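PDB 3FEF: alpha-galacturonidase from Bacillus subtilis, which hydrolyses alpha-1,4-linked galacturonides, probably di-galacturonate in nature, as an NAD- and manganese-dependent family 4 glycosidase. Local coordinates for residues E139-N144 with T369-Q374; R154-Y157 with G162-A165; D257-E260 with A264-A267. One frame throughout, in Å; residues are numbered along the deposited sequence.

Contact 1: E139-N144 with T369-Q374; sequences ESWVIN and TRNRVQ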
loop_
_atom_site.group_PDB
_atom_site.type_symbol
_atom_site.label_atom_id
_atom_site.label_comp_id
_atom_site.label_asym_id
_atom_site.label_seq_id
_atom_site.Cartn_x
_atom_site.Cartn_y
_atom_site.Cartn_z
ATOM N N GLU A 139 28.962 1.061 6.616
ATOM C CA GLU A 139 28.780 0.071 5.577
ATOM C C GLU A 139 28.921 -1.358 6.098
ATOM O O GLU A 139 28.846 -2.297 5.337
ATOM C CB GLU A 139 29.764 0.309 4.424
ATOM C CG GLU A 139 29.582 1.627 3.669
ATOM C CD GLU A 139 28.748 1.475 2.403
ATOM O OE1 GLU A 139 27.854 0.592 2.359
ATOM O OE2 GLU A 139 28.986 2.236 1.440
ATOM N N SER A 140 29.126 -1.533 7.392
ATOM C CA SER A 140 29.230 -2.890 7.928
ATOM C C SER A 140 27.866 -3.573 7.978
ATOM O O SER A 140 26.821 -2.905 8.005
ATOM C CB SER A 140 29.816 -2.848 9.330
ATOM O OG SER A 140 29.077 -1.932 10.130
ATOM N N TRP A 141 27.871 -4.906 7.989
ATOM C CA TRP A 141 26.672 -5.653 8.349
ATOM C C TRP A 141 26.620 -5.838 9.855
ATOM O O TRP A 141 27.632 -6.121 10.486
ATOM C CB TRP A 141 26.606 -6.996 7.608
ATOM C CG TRP A 141 26.101 -6.798 6.249
ATOM C CD1 TRP A 141 26.847 -6.581 5.090
ATOM C CD2 TRP A 141 24.730 -6.723 5.867
ATOM N NE1 TRP A 141 25.995 -6.392 4.033
ATOM C CE2 TRP A 141 24.695 -6.478 4.479
ATOM C CE3 TRP A 141 23.521 -6.858 6.566
ATOM C CZ2 TRP A 141 23.494 -6.368 3.774
ATOM C CZ3 TRP A 141 22.338 -6.730 5.871
ATOM C CH2 TRP A 141 22.334 -6.489 4.485
ATOM N N VAL A 142 25.433 -5.658 10.423
ATOM C CA VAL A 142 25.212 -5.709 11.873
ATOM C C VAL A 142 24.363 -6.939 12.189
ATOM O O VAL A 142 23.292 -7.109 11.625
ATOM C CB VAL A 142 24.438 -4.448 12.339
ATOM C CG1 VAL A 142 24.297 -4.426 13.848
ATOM C CG2 VAL A 142 25.143 -3.184 11.854
ATOM N N ILE A 143 24.851 -7.825 13.046
ATOM C CA ILE A 143 24.029 -8.940 13.478
ATOM C C ILE A 143 23.665 -8.782 14.940
ATOM O O ILE A 143 24.514 -8.866 15.796
ATOM C CB ILE A 143 24.732 -10.303 13.265
ATOM C CG1 ILE A 143 25.290 -10.406 11.841
ATOM C CG2 ILE A 143 23.763 -11.462 13.591
ATOM C CD1 ILE A 143 26.062 -11.709 11.602
ATOM N N ASN A 144 22.388 -8.561 15.223
ATOM C CA ASN A 144 21.940 -8.426 16.600
ATOM C C ASN A 144 21.430 -9.742 17.193
ATOM O O ASN A 144 20.618 -10.445 16.593
ATOM C CB ASN A 144 20.855 -7.342 16.698
ATOM C CG ASN A 144 20.338 -7.161 18.113
ATOM O OD1 ASN A 144 21.109 -7.141 19.071
ATOM N ND2 ASN A 144 19.028 -7.036 18.253
ATOM N N THR A 369 23.824 -13.422 0.437
ATOM C CA THR A 369 24.977 -13.602 -0.419
ATOM C C THR A 369 25.855 -12.359 -0.277
ATOM O O THR A 369 25.655 -11.576 0.653
ATOM C CB THR A 369 24.545 -13.917 -1.868
ATOM O OG1 THR A 369 25.693 -14.251 -2.647
ATOM C CG2 THR A 369 23.816 -12.747 -2.502
ATOM N N ARG A 370 26.847 -12.185 -1.142
ATOM C CA ARG A 370 27.823 -11.126 -0.879
ATOM C C ARG A 370 27.124 -9.804 -0.576
ATOM O O ARG A 370 26.445 -9.268 -1.426
ATOM C CB ARG A 370 28.815 -10.949 -2.041
ATOM C CG ARG A 370 29.970 -10.018 -1.678
ATOM C CD ARG A 370 30.706 -9.529 -2.919
ATOM N NE ARG A 370 31.722 -8.560 -2.553
ATOM C CZ ARG A 370 31.473 -7.264 -2.374
ATOM N NH1 ARG A 370 30.247 -6.785 -2.557
ATOM N NH2 ARG A 370 32.445 -6.448 -2.016
ATOM N N ASN A 371 27.290 -9.279 0.635
ATOM C CA ASN A 371 26.782 -7.948 0.952
ATOM C C ASN A 371 25.281 -7.810 0.652
ATOM O O ASN A 371 24.841 -6.731 0.260
ATOM C CB ASN A 371 27.552 -6.869 0.164
ATOM C CG ASN A 371 27.269 -5.441 0.665
ATOM O OD1 ASN A 371 27.186 -5.195 1.865
ATOM N ND2 ASN A 371 27.145 -4.498 -0.259
ATOM N N ARG A 372 24.513 -8.889 0.843
ATOM C CA ARG A 372 23.072 -8.897 0.530
ATOM C C ARG A 372 22.327 -9.768 1.507
ATOM O O ARG A 372 22.655 -10.947 1.646
ATOM C CB ARG A 372 22.814 -9.493 -0.867
ATOM C CG ARG A 372 22.371 -8.539 -1.914
ATOM C CD ARG A 372 23.345 -8.562 -3.091
ATOM N NE ARG A 372 23.182 -9.666 -4.029
ATOM C CZ ARG A 372 24.191 -10.214 -4.718
ATOM N NH1 ARG A 372 25.451 -9.798 -4.540
ATOM N NH2 ARG A 372 23.944 -11.188 -5.586
ATOM N N VAL A 373 21.306 -9.209 2.153
ATOM C CA VAL A 373 20.343 -10.039 2.878
ATOM C C VAL A 373 18.962 -9.719 2.316
ATOM O O VAL A 373 18.504 -8.602 2.419
ATOM C CB VAL A 373 20.361 -9.740 4.396
ATOM C CG1 VAL A 373 19.244 -10.532 5.129
ATOM C CG2 VAL A 373 21.740 -10.031 4.976
ATOM N N GLN A 374 18.301 -10.697 1.719
ATOM C CA GLN A 374 17.112 -10.436 0.960
ATOM C C GLN A 374 15.990 -11.361 1.423
ATOM O O GLN A 374 16.013 -12.577 1.193
ATOM C CB GLN A 374 17.391 -10.618 -0.528
ATOM C CG GLN A 374 18.597 -9.825 -1.044
ATOM C CD GLN A 374 18.806 -9.996 -2.545
ATOM O OE1 GLN A 374 19.211 -11.048 -3.003
ATOM N NE2 GLN A 374 18.513 -8.961 -3.305
#
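Trp141 reaches from strand 141-144 to the turn at the head of strand 372-375 and meets Asn371 and Val373 with two different parts of its indole. The pyrrole edge makes the polar contact. NE1 of Trp141 donates to OD1 of Asn371 at 2.7 Å, with an N-H...O angle of 150°. The oxygen lies slightly out of the indole plane, and the donor is tilted from the carbonyl plane. Ring and amide planes stand 80° apart. Asn371 CB leads away from strand 141-144. With CG anti to the backbone N (chi1 -168°), the amide oxygen is still brought to the indole. The benzo half makes the apolar contact. CG2 of Val373 sits over one face, 3.9 Å from the centroid of the six-membered ring, a CH-pi contact. The nearest ring atom to that methyl is CZ3 of Trp141, 3.5 Å from Val373 CG2. Asn371 belongs to the type II turn from Thr369 to Arg372, which joins strands 361-369 and 372-375. The contact thus ties the parallel Rossmann-type sheet to the three-stranded antiparallel sheet. A leucine in place of Trp141 would probably leave the Asn371 oxygen without its indole donor and open a gap beneath Val373. Lys164 NZ also donates to Asn371 OD1. Two N-H donors therefore grip this oxygen, which is likely to fix the flip of the amide.

Contact 2: R154-Y157 with G162-A165; sequences RVLY and GIKA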
loop_
_atom_site.group_PDB
_atom_site.type_symbol
_atom_site.label_atom_id
_atom_site.label_comp_id
_atom_site.label_asym_id
_atom_site.label_seq_id
_atom_site.Cartn_x
_atom_site.Cartn_y
_atom_site.Cartn_z
ATOM N N ARG A 154 14.534 -2.794 15.737
ATOM C CA ARG A 154 13.752 -1.733 15.133
ATOM C C ARG A 154 14.363 -0.376 15.427
ATOM O O ARG A 154 14.277 0.527 14.606
ATOM C CB ARG A 154 12.319 -1.753 15.644
ATOM C CG ARG A 154 11.478 -0.665 15.028
ATOM C CD ARG A 154 11.137 -0.918 13.543
ATOM N NE ARG A 154 10.019 -0.036 13.216
ATOM C CZ ARG A 154 10.107 1.036 12.440
ATOM N NH1 ARG A 154 11.240 1.336 11.829
ATOM N NH2 ARG A 154 9.049 1.792 12.260
ATOM N N VAL A 155 14.983 -0.244 16.597
ATOM C CA VAL A 155 15.589 1.018 17.021
ATOM C C VAL A 155 16.781 1.300 16.134
ATOM O O VAL A 155 16.994 2.434 15.723
ATOM C CB VAL A 155 15.994 0.993 18.529
ATOM C CG1 VAL A 155 16.906 2.197 18.897
ATOM C CG2 VAL A 155 14.744 0.956 19.417
ATOM N N LEU A 156 17.561 0.263 15.823
ATOM C CA LEU A 156 18.664 0.444 14.884
ATOM C C LEU A 156 18.195 1.170 13.600
ATOM O O LEU A 156 18.811 2.148 13.161
ATOM C CB LEU A 156 19.325 -0.907 14.556
ATOM C CG LEU A 156 20.041 -1.579 15.726
ATOM C CD1 LEU A 156 20.726 -2.903 15.345
ATOM C CD2 LEU A 156 21.052 -0.582 16.345
ATOM N N TYR A 157 17.115 0.682 12.987
ATOM C CA TYR A 157 16.655 1.256 11.730
ATOM C C TYR A 157 16.041 2.643 11.905
ATOM O O TYR A 157 16.144 3.480 11.011
ATOM C CB TYR A 157 15.654 0.325 11.014
ATOM C CG TYR A 157 16.334 -0.799 10.266
ATOM C CD1 TYR A 157 16.592 -2.013 10.891
ATOM C CD2 TYR A 157 16.750 -0.635 8.954
ATOM C CE1 TYR A 157 17.230 -3.047 10.227
ATOM C CE2 TYR A 157 17.395 -1.679 8.265
ATOM C CZ TYR A 157 17.627 -2.875 8.920
ATOM O OH TYR A 157 18.266 -3.916 8.276
ATOM N N GLY A 162 19.607 3.888 7.114
ATOM C CA GLY A 162 20.425 3.180 6.121
ATOM C C GLY A 162 21.221 1.997 6.673
ATOM O O GLY A 162 21.976 1.344 5.946
ATOM N N ILE A 163 21.085 1.726 7.966
ATOM C CA ILE A 163 21.879 0.676 8.556
ATOM C C ILE A 163 21.622 -0.673 7.849
ATOM O O ILE A 163 20.526 -0.934 7.363
ATOM C CB ILE A 163 21.565 0.546 10.049
ATOM C CG1 ILE A 163 22.694 -0.196 10.771
ATOM C CG2 ILE A 163 20.217 -0.135 10.248
ATOM C CD1 ILE A 163 22.494 -0.307 12.286
ATOM N N LYS A 164 22.634 -1.526 7.821
ATOM C CA LYS A 164 22.502 -2.882 7.311
ATOM C C LYS A 164 22.504 -3.876 8.460
ATOM O O LYS A 164 23.552 -4.386 8.840
ATOM C CB LYS A 164 23.641 -3.179 6.354
ATOM C CG LYS A 164 23.537 -2.372 5.088
ATOM C CD LYS A 164 24.933 -1.974 4.580
ATOM C CE LYS A 164 25.489 -2.999 3.636
ATOM N NZ LYS A 164 26.949 -2.833 3.600
ATOM N N ALA A 165 21.321 -4.144 9.008
ATOM C CA ALA A 165 21.205 -4.944 10.212
ATOM C C ALA A 165 20.200 -6.086 10.130
ATOM O O ALA A 165 19.080 -5.931 9.614
ATOM C CB ALA A 165 20.847 -4.043 11.419
#
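Chi1 of -80° at Tyr157 sets CG anti to the carbonyl carbon and sends the ring from helix 149-159 across to the segment 162-165. Ile163 has CG1 anti to the backbone N (chi1 -161°), which leaves CG2 between N and the carbonyl carbon and facing the ring. This methyl sits almost centrally over one face of Tyr157. Ile163 CG2 is 3.7 Å from the ring centroid and 10° off the normal, a CH-pi contact. The phenol end does the polar work. Tyr157 OH donates to Ala165 O at 2.6 Å, in the carbonyl plane and on a lone pair. The ring is gripped at two points: a methyl over one face and a hydrogen bond at the hydroxyl. Ala165 CB adds a contact to Tyr157 CE1 at 3.9 Å. Leu156 packs beside this pair, with its CB 3.9 Å from Ile163 CD1 and its CD1 near the Ala165 methyl. The contact closes the beta-alpha-beta unit of strand 141-144, helix 149-159 and strand 164-167 in the Rossmann-type domain. Leu156 also packs on Phe126 and Ala130 of helix 112-136. Ile163 and Ala165 touch Val142 on the neighbouring strand, and Tyr157 reaches Met347 and Pro348 of strand 341-348.

Contact 3: D257-E260 with A264-A267; sequences DLFE and AIPA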
loop_
_atom_site.group_PDB
_atom_site.type_symbol
_atom_site.label_atom_id
_atom_site.label_comp_id
_atom_site.label_asym_id
_atom_site.label_seq_id
_atom_site.Cartn_x
_atom_site.Cartn_y
_atom_site.Cartn_z
ATOM N N ASP A 257 -0.534 -27.953 21.456
ATOM C CA ASP A 257 -1.793 -27.300 21.764
ATOM C C ASP A 257 -2.055 -26.136 20.793
ATOM O O ASP A 257 -3.157 -25.985 20.302
ATOM C CB ASP A 257 -1.787 -26.814 23.219
ATOM C CG ASP A 257 -3.151 -26.317 23.683
ATOM O OD1 ASP A 257 -4.059 -27.158 23.814
ATOM O OD2 ASP A 257 -3.313 -25.087 23.925
ATOM N N LEU A 258 -1.035 -25.325 20.513
ATOM C CA LEU A 258 -1.173 -24.222 19.558
ATOM C C LEU A 258 -1.416 -24.747 18.160
ATOM O O LEU A 258 -2.226 -24.183 17.420
ATOM C CB LEU A 258 0.063 -23.333 19.551
ATOM C CG LEU A 258 0.372 -22.733 20.922
ATOM C CD1 LEU A 258 1.456 -21.695 20.830
ATOM C CD2 LEU A 258 -0.872 -22.146 21.537
ATOM N N PHE A 259 -0.735 -25.832 17.785
ATOM C CA PHE A 259 -1.004 -26.427 16.464
ATOM C C PHE A 259 -2.484 -26.798 16.257
ATOM O O PHE A 259 -3.045 -26.500 15.223
ATOM C CB PHE A 259 -0.151 -27.660 16.159
ATOM C CG PHE A 259 -0.492 -28.291 14.826
ATOM C CD1 PHE A 259 0.032 -27.767 13.642
ATOM C CD2 PHE A 259 -1.368 -29.369 14.751
ATOM C CE1 PHE A 259 -0.294 -28.328 12.393
ATOM C CE2 PHE A 259 -1.712 -29.939 13.496
ATOM C CZ PHE A 259 -1.177 -29.417 12.328
ATOM N N GLU A 260 -3.078 -27.494 17.221
ATOM C CA GLU A 260 -4.487 -27.922 17.133
ATOM C C GLU A 260 -5.396 -26.728 16.978
ATOM O O GLU A 260 -6.408 -26.785 16.301
ATOM C CB GLU A 260 -4.924 -28.638 18.413
ATOM C CG GLU A 260 -4.061 -29.800 18.768
ATOM C CD GLU A 260 -4.141 -30.858 17.720
ATOM O OE1 GLU A 260 -5.204 -30.921 17.068
ATOM O OE2 GLU A 260 -3.154 -31.609 17.536
ATOM N N ALA A 264 -0.898 -24.253 12.111
ATOM C CA ALA A 264 0.492 -24.074 11.684
ATOM C C ALA A 264 1.372 -24.530 12.831
ATOM O O ALA A 264 0.934 -24.550 13.952
ATOM C CB ALA A 264 0.778 -22.616 11.307
ATOM N N ILE A 265 2.612 -24.909 12.555
ATOM C CA ILE A 265 3.483 -25.415 13.591
ATOM C C ILE A 265 4.205 -24.290 14.345
ATOM O O ILE A 265 5.008 -23.586 13.781
ATOM C CB ILE A 265 4.536 -26.361 12.993
ATOM C CG1 ILE A 265 3.856 -27.557 12.295
ATOM C CG2 ILE A 265 5.552 -26.777 14.070
ATOM C CD1 ILE A 265 4.835 -28.500 11.547
ATOM N N PRO A 266 3.943 -24.155 15.648
ATOM C CA PRO A 266 4.616 -23.116 16.404
ATOM C C PRO A 266 6.108 -23.413 16.394
ATOM O O PRO A 266 6.506 -24.569 16.544
ATOM C CB PRO A 266 4.033 -23.268 17.804
ATOM C CG PRO A 266 2.758 -24.076 17.617
ATOM C CD PRO A 266 3.092 -25.003 16.501
ATOM N N ALA A 267 6.930 -22.391 16.186
ATOM C CA ALA A 267 8.356 -22.634 15.919
ATOM C C ALA A 267 9.290 -21.926 16.890
ATOM O O ALA A 267 10.238 -21.279 16.466
ATOM C CB ALA A 267 8.694 -22.239 14.463
#
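Leu258 lays its CB against the ring of Pro266. Leu258 CB and Pro266 CG are 3.4 Å apart, tighter than usual for two carbons. The same CG comes within 3.9 Å of the backbone N of Phe259, and Pro266 CD lies 4.2 Å from Phe259 CB. The proline ring therefore bears on both the first side-chain carbons and the backbone of the helix. Phe259 has CG anti to the backbone N (chi1 177°), which places the ring beside the backbone of Ala264 and Ile265. It meets them with its edge. Phe259 CD1 is 3.4 Å from Ala264 O, and the backbone N of Ile265 also lies near the ring plane. Ile265 CG1 is 4.1 Å from Phe259 CD1. No hydrogen bond crosses the contact; the side-chain meetings are van der Waals packing. The chain leaves helix 253-262 through a two-residue connection and enters strand 265-266, within the C-terminal domain of the family 4 hydrolases. This strand pairs antiparallel with strand 207-215. Trp209 of that strand packs on Leu258, Ala264 and Pro266. Phe259 makes an edge-to-face contact with Phe224 of helix 220-231, a helix that Ile265 also touches. On the helix, Asp257 forms a salt bridge with Arg425 of a neighbouring subunit.

Contacts 1 and 2 are neighbours, with centres 11 Å apart. They share the parallel sheet, where strands 141-144 and 164-167 lie side by side. Val142 N and Lys164 O, 2.8 Å apart, probably form a hydrogen bond that joins the two strands. Contacts 2 and 3 both fall between the two segments of contact 1 along the chain, contact 2 first. In space the centre of contact 3 is 31 Å from each of the others, on a separate antiparallel sheet. Contact 1 crosses between the N-terminal and C-terminal family regions, over a long span of sequence. Contact 2 lies wholly in the first region and contact 3 wholly in the second, and each closes within a few residues.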